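Putative ATP binding component of ABC-transporter (Escherichia coli, PDB 2R5O) probably binds the O-antigen polysaccharide through this C-terminal domain, for export by an ABC transporter whose nucleotide-binding part is expected to hydrolyse ATP. Local coordinates at residues Ile26-His31 against Lys49-His54; Tyr41-Gly46 against Leu157-Asp162; Met76-Glu81 against Phe143-Gly148. All coordinates share one frame; numbering follows the deposited sequence.

Contact 1: residues Ile26-His31 against Lys49-His54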
loop_
_atom_site.group_PDB
_atom_site.type_symbol
_atom_site.label_atom_id
_atom_site.label_comp_id
_atom_site.label_asym_id
_atom_site.label_seq_id
_atom_site.Cartn_x
_atom_site.Cartn_y
_atom_site.Cartn_z
ATOM N N ILE A 26 6.355 -24.031 -26.112
ATOM C CA ILE A 26 5.231 -24.342 -25.219
ATOM C C ILE A 26 5.585 -25.212 -24.015
ATOM O O ILE A 26 4.686 -25.607 -23.275
ATOM C CB ILE A 26 4.036 -24.984 -25.978
ATOM C CG1 ILE A 26 4.400 -26.364 -26.542
ATOM C CG2 ILE A 26 3.552 -24.051 -27.087
ATOM C CD1 ILE A 26 3.177 -27.199 -26.888
ATOM N N GLU A 27 6.870 -25.489 -23.800
ATOM C CA GLU A 27 7.316 -26.306 -22.663
ATOM C C GLU A 27 7.037 -25.546 -21.370
ATOM O O GLU A 27 7.200 -24.334 -21.319
ATOM C CB GLU A 27 8.820 -26.585 -22.759
ATOM C CG GLU A 27 9.385 -27.511 -21.690
ATOM C CD GLU A 27 10.897 -27.670 -21.787
ATOM O OE1 GLU A 27 11.484 -28.247 -20.847
ATOM O OE2 GLU A 27 11.505 -27.214 -22.790
ATOM N N ASP A 28 6.620 -26.264 -20.329
ATOM C CA ASP A 28 6.330 -25.653 -19.025
ATOM C C ASP A 28 7.654 -25.502 -18.267
ATOM O O ASP A 28 8.105 -26.437 -17.588
ATOM C CB ASP A 28 5.287 -26.508 -18.281
ATOM C CG ASP A 28 4.798 -25.873 -17.012
ATOM O OD1 ASP A 28 5.413 -24.908 -16.520
ATOM O OD2 ASP A 28 3.778 -26.348 -16.484
ATOM N N VAL A 29 8.300 -24.347 -18.445
ATOM C CA VAL A 29 9.594 -24.053 -17.834
ATOM C C VAL A 29 9.499 -23.099 -16.631
ATOM O O VAL A 29 10.504 -22.656 -16.092
ATOM C CB VAL A 29 10.581 -23.491 -18.883
ATOM C CG1 VAL A 29 10.787 -24.506 -19.999
ATOM C CG2 VAL A 29 10.121 -22.186 -19.451
ATOM N N TYR A 30 8.276 -22.819 -16.198
ATOM C CA TYR A 30 8.003 -21.924 -15.074
ATOM C C TYR A 30 8.866 -22.248 -13.859
ATOM O O TYR A 30 9.436 -21.359 -13.218
ATOM C CB TYR A 30 6.519 -22.048 -14.768
ATOM C CG TYR A 30 5.852 -21.041 -13.864
ATOM C CD1 TYR A 30 4.975 -20.077 -14.383
ATOM C CD2 TYR A 30 6.013 -21.092 -12.483
ATOM C CE1 TYR A 30 4.295 -19.215 -13.571
ATOM C CE2 TYR A 30 5.329 -20.210 -11.653
ATOM C CZ TYR A 30 4.455 -19.278 -12.208
ATOM O OH TYR A 30 3.731 -18.433 -11.397
ATOM N N HIS A 31 8.963 -23.542 -13.558
ATOM C CA HIS A 31 9.648 -24.021 -12.368
ATOM C C HIS A 31 11.159 -23.777 -12.417
ATOM O O HIS A 31 11.829 -23.917 -11.388
ATOM C CB HIS A 31 9.367 -25.507 -12.162
ATOM C CG HIS A 31 10.055 -26.397 -13.136
ATOM N ND1 HIS A 31 9.551 -26.729 -14.376
ATOM C CD2 HIS A 31 11.256 -27.005 -13.042
ATOM C CE1 HIS A 31 10.418 -27.518 -14.997
ATOM N NE2 HIS A 31 11.454 -27.703 -14.209
ATOM N N LYS A 49 -2.409 -23.518 -19.777
ATOM C CA LYS A 49 -1.286 -23.703 -18.853
ATOM C C LYS A 49 -0.435 -22.450 -18.842
ATOM O O LYS A 49 -0.019 -21.983 -19.904
ATOM C CB LYS A 49 -0.391 -24.887 -19.254
ATOM C CG LYS A 49 -1.043 -26.224 -19.011
ATOM C CD LYS A 49 -0.177 -27.330 -19.526
ATOM C CE LYS A 49 0.913 -27.688 -18.589
ATOM N NZ LYS A 49 1.503 -29.034 -19.011
ATOM N N ILE A 50 -0.121 -21.963 -17.638
ATOM C CA ILE A 50 0.855 -20.902 -17.488
ATOM C C ILE A 50 2.214 -21.599 -17.521
ATOM O O ILE A 50 2.560 -22.336 -16.596
ATOM C CB ILE A 50 0.695 -20.116 -16.203
ATOM C CG1 ILE A 50 -0.739 -19.605 -16.080
ATOM C CG2 ILE A 50 1.695 -19.000 -16.179
ATOM C CD1 ILE A 50 -1.024 -18.952 -14.758
ATOM N N ILE A 51 2.961 -21.418 -18.607
ATOM C CA ILE A 51 4.174 -22.207 -18.865
ATOM C C ILE A 51 5.486 -21.457 -18.589
ATOM O O ILE A 51 6.540 -22.068 -18.593
ATOM C CB ILE A 51 4.163 -22.768 -20.307
ATOM C CG1 ILE A 51 3.853 -21.681 -21.343
ATOM C CG2 ILE A 51 3.151 -23.907 -20.400
ATOM C CD1 ILE A 51 4.112 -22.159 -22.770
ATOM N N ASP A 52 5.408 -20.152 -18.356
ATOM C CA ASP A 52 6.622 -19.386 -18.066
ATOM C C ASP A 52 6.224 -18.064 -17.437
ATOM O O ASP A 52 5.058 -17.653 -17.510
ATOM C CB ASP A 52 7.448 -19.161 -19.349
ATOM C CG ASP A 52 8.933 -18.944 -19.092
ATOM O OD1 ASP A 52 9.384 -18.951 -17.943
ATOM O OD2 ASP A 52 9.657 -18.791 -20.105
ATOM N N TYR A 53 7.189 -17.412 -16.799
ATOM C CA TYR A 53 7.018 -16.039 -16.330
ATOM C C TYR A 53 8.322 -15.289 -16.446
ATOM O O TYR A 53 9.398 -15.890 -16.613
ATOM C CB TYR A 53 6.501 -15.994 -14.888
ATOM C CG TYR A 53 7.478 -16.425 -13.811
ATOM C CD1 TYR A 53 8.278 -15.510 -13.116
ATOM C CD2 TYR A 53 7.591 -17.751 -13.459
ATOM C CE1 TYR A 53 9.143 -15.913 -12.131
ATOM C CE2 TYR A 53 8.452 -18.167 -12.442
ATOM C CZ TYR A 53 9.216 -17.234 -11.788
ATOM O OH TYR A 53 10.074 -17.681 -10.790
ATOM N N HIS A 54 8.206 -13.978 -16.332
ATOM C CA HIS A 54 9.369 -13.107 -16.348
ATOM C C HIS A 54 9.095 -11.928 -15.435
ATOM O O HIS A 54 7.972 -11.447 -15.365
ATOM C CB HIS A 54 9.651 -12.603 -17.776
ATOM C CG HIS A 54 11.004 -12.000 -17.944
ATOM N ND1 HIS A 54 12.127 -12.769 -18.157
ATOM C CD2 HIS A 54 11.413 -10.711 -17.934
ATOM C CE1 HIS A 54 13.179 -11.967 -18.280
ATOM N NE2 HIS A 54 12.776 -10.717 -18.126
#
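Tyr30 and Tyr53 meet as a T-shaped (edge-to-face) pair: CD2 of Tyr53 stands over the centre of the Tyr30 ring, with the ring planes inclined at 59° and their centroids 4.6 Å apart. CG of Tyr53 lies between its backbone N and carbonyl carbon (chi1 71°), and CD2 is the atom of its ring edge that makes the contact. Tyrosine suits both places, since each ring packs in the interior while its hydroxyl finds a polar partner, Ser163 OG for Tyr30 and the carbonyl of Pro34 for Tyr53.

Aliphatic side chains make the other side-chain contacts. Ile50 lies beside Tyr30, its CG2 3.7 Å from CE1 of the ring, and Ile51 extends the other way until its CD1 is 3.5 Å from CA of Ile26. Val29 sets a methyl, CG2, against the flat carboxylate of Asp52, 3.5 Å from CG.

The main-chain link is the hydrogen bond from Val29 N to Ile51 O, 2.9 Å long. Its acceptor belongs to a classic beta bulge, in which Ile51 and Asp52 both face Lys77 on the neighbouring strand. Within the strand, Asp52 OD1 accepts the N-H of Tyr53 from above the carboxylate plane.

Charges mostly find partners elsewhere. Asp52 OD1 is paired with Arg33. Asp28 OD2 is 4.3 Å from Lys49 NZ, too far for a salt bridge, but the carboxylate is bridged to Arg42 and Arg160. So much positive charge probably keeps Asp28 ionised. One backbone hydrogen bond, the tyrosine pair and aliphatic contacts thus hold the loop on its strand, while the charge of Asp28 ties it to the adjoining sheet.

Contact 2: residues Tyr41-Gly46 against Leu157-Asp162. With NA (sodium ion), chain F.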
loop_
_atom_site.group_PDB
_atom_site.type_symbol
_atom_site.label_atom_id
_atom_site.label_comp_id
_atom_site.label_asym_id
_atom_site.label_seq_id
_atom_site.Cartn_x
_atom_site.Cartn_y
_atom_site.Cartn_z
ATOM N N TYR A 41 1.200 -23.972 -4.750
ATOM C CA TYR A 41 -0.002 -24.799 -4.833
ATOM C C TYR A 41 -0.689 -24.524 -6.163
ATOM O O TYR A 41 -1.413 -23.534 -6.302
ATOM C CB TYR A 41 -0.917 -24.534 -3.633
ATOM C CG TYR A 41 -2.241 -25.283 -3.673
ATOM C CD1 TYR A 41 -2.451 -26.450 -4.419
ATOM C CD2 TYR A 41 -3.305 -24.824 -2.938
ATOM C CE1 TYR A 41 -3.677 -27.115 -4.417
ATOM C CE2 TYR A 41 -4.540 -25.458 -2.956
ATOM C CZ TYR A 41 -4.707 -26.596 -3.705
ATOM O OH TYR A 41 -5.933 -27.226 -3.711
ATOM N N ARG A 42 -0.433 -25.368 -7.151
ATOM C CA ARG A 42 -0.987 -25.241 -8.470
ATOM C C ARG A 42 -2.309 -25.975 -8.545
ATOM O O ARG A 42 -2.404 -27.115 -8.093
ATOM C CB ARG A 42 0.008 -25.777 -9.489
ATOM C CG ARG A 42 -0.386 -25.512 -10.925
ATOM C CD ARG A 42 0.626 -26.065 -11.892
ATOM N NE ARG A 42 0.398 -25.601 -13.252
ATOM C CZ ARG A 42 1.230 -25.881 -14.255
ATOM N NH1 ARG A 42 2.281 -26.649 -14.020
ATOM N NH2 ARG A 42 1.038 -25.354 -15.456
ATOM N N TRP A 43 -3.326 -25.330 -9.095
ATOM C CA TRP A 43 -4.652 -25.908 -9.195
ATOM C C TRP A 43 -5.341 -25.341 -10.422
ATOM O O TRP A 43 -4.887 -24.363 -11.041
ATOM C CB TRP A 43 -5.468 -25.687 -7.899
ATOM C CG TRP A 43 -5.772 -24.253 -7.620
ATOM C CD1 TRP A 43 -4.955 -23.295 -7.103
ATOM C CD2 TRP A 43 -7.041 -23.618 -7.864
ATOM N NE1 TRP A 43 -5.632 -22.091 -7.018
ATOM C CE2 TRP A 43 -6.915 -22.269 -7.479
ATOM C CE3 TRP A 43 -8.273 -24.072 -8.341
ATOM C CZ2 TRP A 43 -7.976 -21.354 -7.593
ATOM C CZ3 TRP A 43 -9.321 -23.150 -8.474
ATOM C CH2 TRP A 43 -9.161 -21.822 -8.075
ATOM N N GLY A 44 -6.489 -25.902 -10.762
ATOM C CA GLY A 44 -7.260 -25.418 -11.907
ATOM C C GLY A 44 -7.974 -26.532 -12.620
ATOM O O GLY A 44 -7.673 -27.703 -12.430
ATOM N N GLN A 45 -8.898 -26.171 -13.496
ATOM C CA GLN A 45 -9.660 -27.148 -14.267
ATOM C C GLN A 45 -8.943 -27.594 -15.510
ATOM O O GLN A 45 -9.377 -28.592 -16.115
ATOM C CB GLN A 45 -11.026 -26.571 -14.644
ATOM C CG GLN A 45 -11.934 -26.409 -13.442
ATOM C CD GLN A 45 -13.400 -26.275 -13.833
ATOM O OE1 GLN A 45 -13.813 -26.714 -14.900
ATOM N NE2 GLN A 45 -14.174 -25.667 -12.970
ATOM N N GLY A 46 -7.884 -26.932 -15.924
ATOM C CA GLY A 46 -7.224 -27.260 -17.183
ATOM C C GLY A 46 -7.805 -26.487 -18.339
ATOM O O GLY A 46 -8.730 -25.702 -18.153
ATOM N N LEU A 157 -8.476 -21.921 -14.943
ATOM C CA LEU A 157 -7.844 -22.848 -15.884
ATOM C C LEU A 157 -6.536 -23.365 -15.325
ATOM O O LEU A 157 -6.339 -24.568 -15.253
ATOM C CB LEU A 157 -7.647 -22.216 -17.260
ATOM C CG LEU A 157 -8.905 -21.583 -17.866
ATOM C CD1 LEU A 157 -8.580 -20.892 -19.161
ATOM C CD2 LEU A 157 -10.010 -22.614 -18.080
ATOM N N ASP A 158 -5.649 -22.460 -14.944
ATOM C CA ASP A 158 -4.372 -22.813 -14.306
ATOM C C ASP A 158 -4.052 -21.707 -13.331
ATOM O O ASP A 158 -4.010 -20.543 -13.736
ATOM C CB ASP A 158 -3.244 -22.972 -15.350
ATOM C CG ASP A 158 -1.958 -23.529 -14.767
ATOM O OD1 ASP A 158 -1.987 -24.162 -13.680
ATOM O OD2 ASP A 158 -0.894 -23.319 -15.400
ATOM N N ARG A 159 -3.855 -22.034 -12.068
ATOM C CA ARG A 159 -3.705 -21.067 -10.987
ATOM C C ARG A 159 -2.463 -21.464 -10.229
ATOM O O ARG A 159 -2.437 -22.523 -9.590
ATOM C CB ARG A 159 -4.933 -21.094 -10.085
ATOM C CG ARG A 159 -6.250 -20.902 -10.854
ATOM C CD ARG A 159 -6.346 -19.538 -11.591
ATOM N NE ARG A 159 -6.261 -18.510 -10.590
ATOM C CZ ARG A 159 -7.282 -17.916 -10.007
ATOM N NH1 ARG A 159 -8.514 -17.978 -10.527
ATOM N NH2 ARG A 159 -7.036 -17.174 -8.948
ATOM N N ARG A 160 -1.414 -20.669 -10.329
ATOM C CA ARG A 160 -0.098 -20.997 -9.754
ATOM C C ARG A 160 0.076 -20.193 -8.474
ATOM O O ARG A 160 0.722 -19.131 -8.452
ATOM C CB ARG A 160 0.980 -20.822 -10.806
ATOM C CG ARG A 160 0.655 -21.705 -12.008
ATOM C CD ARG A 160 1.790 -22.041 -12.952
ATOM N NE ARG A 160 2.760 -22.924 -12.308
ATOM C CZ ARG A 160 3.647 -23.640 -12.982
ATOM N NH1 ARG A 160 3.683 -23.595 -14.292
ATOM N NH2 ARG A 160 4.513 -24.392 -12.327
ATOM N N TYR A 161 -0.591 -20.680 -7.429
ATOM C CA TYR A 161 -0.798 -19.910 -6.218
ATOM C C TYR A 161 0.461 -19.987 -5.341
ATOM O O TYR A 161 1.051 -21.051 -5.130
ATOM C CB TYR A 161 -2.006 -20.490 -5.492
ATOM C CG TYR A 161 -2.332 -19.894 -4.161
ATOM C CD1 TYR A 161 -2.840 -18.616 -4.036
ATOM C CD2 TYR A 161 -2.211 -20.660 -3.010
ATOM C CE1 TYR A 161 -3.174 -18.107 -2.759
ATOM C CE2 TYR A 161 -2.526 -20.171 -1.782
ATOM C CZ TYR A 161 -2.995 -18.915 -1.656
ATOM O OH TYR A 161 -3.322 -18.475 -0.387
ATOM N N ASP A 162 0.876 -18.819 -4.840
ATOM C CA ASP A 162 2.044 -18.656 -3.983
ATOM C C ASP A 162 3.246 -19.354 -4.603
ATOM O O ASP A 162 3.990 -20.092 -3.952
ATOM C CB ASP A 162 1.795 -19.183 -2.570
ATOM C CG ASP A 162 0.875 -18.300 -1.735
ATOM O OD1 ASP A 162 0.622 -17.159 -2.086
ATOM O OD2 ASP A 162 0.433 -18.822 -0.670
HETATM NA NA NA F . -6.289 -28.792 -5.682
#
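The guanidinium groups of Arg42 and Arg160 lie flat on one another, their planes 13° apart and their centres 3.5 Å apart. At the edge of the Arg42 group is the Asp158 carboxylate, gripped side-on: NE donates to the syn lone pair of Asp158 OD1 at 2.8 Å, and NH2 binds OD2. The Arg42 chain runs extended from CG to NE, a length that suits arginine to this reach. Repulsion between the stacked cations is probably offset by Asp158, by Asp28, which bridges both arginines, and by Glu40 at Arg160 NE; Asp158 OD2 also accepts Ile50 N.

On the face of the sheet that carries Tyr41 and Tyr161, the Trp43 indole has Arg159 CB over one face, 3.5 Å from the centroid of its five-membered ring in a CH-pi contact, and Tyr161 CB near its edge. Beside them, Tyr41 OH binds a sodium ion at 2.5 Å.

Tyr41 with Tyr161 and Trp43 with Arg159 are antiparallel hydrogen-bonded pairs, and Arg42 with Arg160 is the non-hydrogen-bonded pair between them. Past Trp43, Gly44 has backbone angles that call for glycine, and a CB there would clash with Leu157 O. The turn brings Gly46 N to Leu157 O at 2.9 Å. Such a short strand, paired antiparallel with the long strand 153-169, extends one sheet of the domain's immunoglobulin-type beta sandwich.

Contact 3: residues Met76-Glu81 against Phe143-Gly148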
loop_
_atom_site.group_PDB
_atom_site.type_symbol
_atom_site.label_atom_id
_atom_site.label_comp_id
_atom_site.label_asym_id
_atom_site.label_seq_id
_atom_site.Cartn_x
_atom_site.Cartn_y
_atom_site.Cartn_z
ATOM N N MET A 76 3.499 -13.159 -17.599
ATOM C CA MET A 76 3.186 -14.579 -17.608
ATOM C C MET A 76 2.880 -15.028 -19.030
ATOM O O MET A 76 2.229 -14.308 -19.775
ATOM C CB MET A 76 2.009 -14.895 -16.660
ATOM C CG MET A 76 0.800 -13.950 -16.803
ATOM S SD MET A 76 -0.641 -14.319 -15.780
ATOM C CE MET A 76 -1.245 -15.644 -16.735
ATOM N N LYS A 77 3.354 -16.219 -19.399
ATOM C CA LYS A 77 3.129 -16.793 -20.719
ATOM C C LYS A 77 2.200 -17.985 -20.578
ATOM O O LYS A 77 2.409 -18.852 -19.723
ATOM C CB LYS A 77 4.443 -17.242 -21.334
ATOM C CG LYS A 77 4.267 -17.786 -22.747
ATOM C CD LYS A 77 5.585 -17.986 -23.499
ATOM C CE LYS A 77 6.309 -19.207 -23.022
ATOM N NZ LYS A 77 7.391 -19.659 -23.974
ATOM N N VAL A 78 1.180 -18.029 -21.425
ATOM C CA VAL A 78 0.128 -19.048 -21.356
ATOM C C VAL A 78 -0.053 -19.704 -22.716
ATOM O O VAL A 78 -0.097 -19.005 -23.743
ATOM C CB VAL A 78 -1.224 -18.436 -20.951
ATOM C CG1 VAL A 78 -2.286 -19.525 -20.789
ATOM C CG2 VAL A 78 -1.070 -17.625 -19.676
ATOM N N VAL A 79 -0.216 -21.030 -22.721
ATOM C CA VAL A 79 -0.660 -21.759 -23.908
ATOM C C VAL A 79 -2.094 -22.227 -23.689
ATOM O O VAL A 79 -2.419 -22.764 -22.642
ATOM C CB VAL A 79 0.300 -22.932 -24.277
ATOM C CG1 VAL A 79 0.453 -23.988 -23.161
ATOM C CG2 VAL A 79 -0.171 -23.622 -25.564
ATOM N N PHE A 80 -2.951 -21.983 -24.679
ATOM C CA PHE A 80 -4.379 -22.311 -24.616
ATOM C C PHE A 80 -4.669 -23.564 -25.418
ATOM O O PHE A 80 -4.224 -23.687 -26.552
ATOM C CB PHE A 80 -5.197 -21.129 -25.116
ATOM C CG PHE A 80 -5.039 -19.913 -24.241
ATOM C CD1 PHE A 80 -5.851 -19.745 -23.123
ATOM C CD2 PHE A 80 -4.059 -18.985 -24.489
ATOM C CE1 PHE A 80 -5.700 -18.656 -22.298
ATOM C CE2 PHE A 80 -3.902 -17.889 -23.664
ATOM C CZ PHE A 80 -4.735 -17.721 -22.573
ATOM N N GLU A 81 -5.379 -24.502 -24.798
ATOM C CA GLU A 81 -5.701 -25.790 -25.427
ATOM C C GLU A 81 -7.033 -25.752 -26.194
ATOM O O GLU A 81 -7.286 -26.634 -27.016
ATOM C CB GLU A 81 -5.660 -26.903 -24.374
ATOM C CG GLU A 81 -4.208 -27.310 -24.003
ATOM C CD GLU A 81 -3.708 -26.793 -22.665
ATOM O OE1 GLU A 81 -2.991 -25.763 -22.643
ATOM O OE2 GLU A 81 -3.999 -27.439 -21.633
ATOM N N PHE A 143 0.356 -16.197 -10.101
ATOM C CA PHE A 143 -0.143 -15.904 -11.425
ATOM C C PHE A 143 -1.270 -16.892 -11.713
ATOM O O PHE A 143 -1.106 -18.093 -11.431
ATOM C CB PHE A 143 0.912 -16.095 -12.501
ATOM C CG PHE A 143 1.937 -14.995 -12.641
ATOM C CD1 PHE A 143 1.578 -13.748 -13.051
ATOM C CD2 PHE A 143 3.278 -15.258 -12.446
ATOM C CE1 PHE A 143 2.515 -12.791 -13.307
ATOM C CE2 PHE A 143 4.236 -14.285 -12.656
ATOM C CZ PHE A 143 3.845 -13.042 -13.093
ATOM N N GLY A 144 -2.369 -16.437 -12.297
ATOM C CA GLY A 144 -3.473 -17.302 -12.668
ATOM C C GLY A 144 -4.045 -16.946 -14.016
ATOM O O GLY A 144 -3.917 -15.809 -14.471
ATOM N N ILE A 145 -4.691 -17.923 -14.661
ATOM C CA ILE A 145 -5.454 -17.703 -15.903
ATOM C C ILE A 145 -6.817 -18.387 -15.737
ATOM O O ILE A 145 -6.889 -19.551 -15.334
ATOM C CB ILE A 145 -4.662 -18.176 -17.180
ATOM C CG1 ILE A 145 -5.399 -17.838 -18.474
ATOM C CG2 ILE A 145 -4.321 -19.613 -17.126
ATOM C CD1 ILE A 145 -5.381 -16.367 -18.822
ATOM N N SER A 146 -7.874 -17.642 -16.050
ATOM C CA SER A 146 -9.251 -18.090 -15.978
ATOM C C SER A 146 -9.969 -17.672 -17.229
ATOM O O SER A 146 -9.424 -16.934 -18.039
ATOM C CB SER A 146 -9.917 -17.496 -14.733
ATOM O OG SER A 146 -9.153 -17.771 -13.556
ATOM N N ALA A 147 -11.186 -18.159 -17.412
ATOM C CA ALA A 147 -11.975 -17.781 -18.583
ATOM C C ALA A 147 -13.448 -17.687 -18.244
ATOM O O ALA A 147 -13.966 -18.465 -17.457
ATOM C CB ALA A 147 -11.780 -18.769 -19.703
ATOM N N GLY A 148 -14.127 -16.735 -18.874
ATOM C CA GLY A 148 -15.580 -16.602 -18.758
ATOM C C GLY A 148 -16.020 -15.167 -18.527
ATOM O O GLY A 148 -15.450 -14.240 -19.103
#
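A thioether laid against an aromatic ring sets this contact apart: Met76 SD is 3.6 Å from CD1 of Phe143, and lies obliquely to the ring with 4.6 Å between sulfur and centroid. It is a Met-aromatic contact with a CH-pi component, because CB of the same methionine stands over the ring face, offset toward the rim. Met76 CG lies between the backbone N and the carbonyl carbon (chi1 47°), and from there the methionine and the phenylalanine slide past each other in opposite directions. A bend at chi3 (-77°) places CE next to the main chain of Gly144, 3.5 Å from its O. Methionine suits this place, being unbranched and able to follow both a ring and a neighbouring backbone.

No hydrogen bond joins the two segments. Their strand axes approach to 8.7 Å and cross at -35°, the geometry of strands stacked from opposing sheets of a beta sandwich, here the immunoglobulin-like fold of the domain. Strand 71-80 belongs to one sheet and strand 137-147 to the other, so what meets is the apolar interior side of each.

Ile145 fills the next position along the interface with both its branches. CG2 touches Val78 CG1 at 4.2 Å, while CG1 turns to Phe80, 3.9 Å from CE1. Within its own strand Val78 covers a face of the Phe80 ring with CG1, toward the rim. Valine and isoleucine suit extended strands because they branch at CB and so offer two carbon arms to the interior; Ile50 of strand 48-57 packs on Ile145, and Val87 of strand 84-95 on Phe80.

How the contacts relate
The three contacts form one cluster, their centres 10 to 13 Å apart. Along the chain contacts 1 and 2 cross, their segments alternating in the order 26-31, 41-46, 49-54, 157-162, whereas contact 3 falls wholly within the span that contact 2 bridges. Strands 48-57 and 71-80 are neighbours in one sheet and link contacts 1 and 3; strands 137-147 and 153-169 are neighbours in the other and link contacts 3 and 2. Contact 3 thus spans the sandwich, while contacts 1 and 2 meet directly where Asp158 and Arg160 reach the Ile50 backbone. The N-terminal loop 26-31 and the strands that follow are thereby tied to both sheets of this carbohydrate-binding domain.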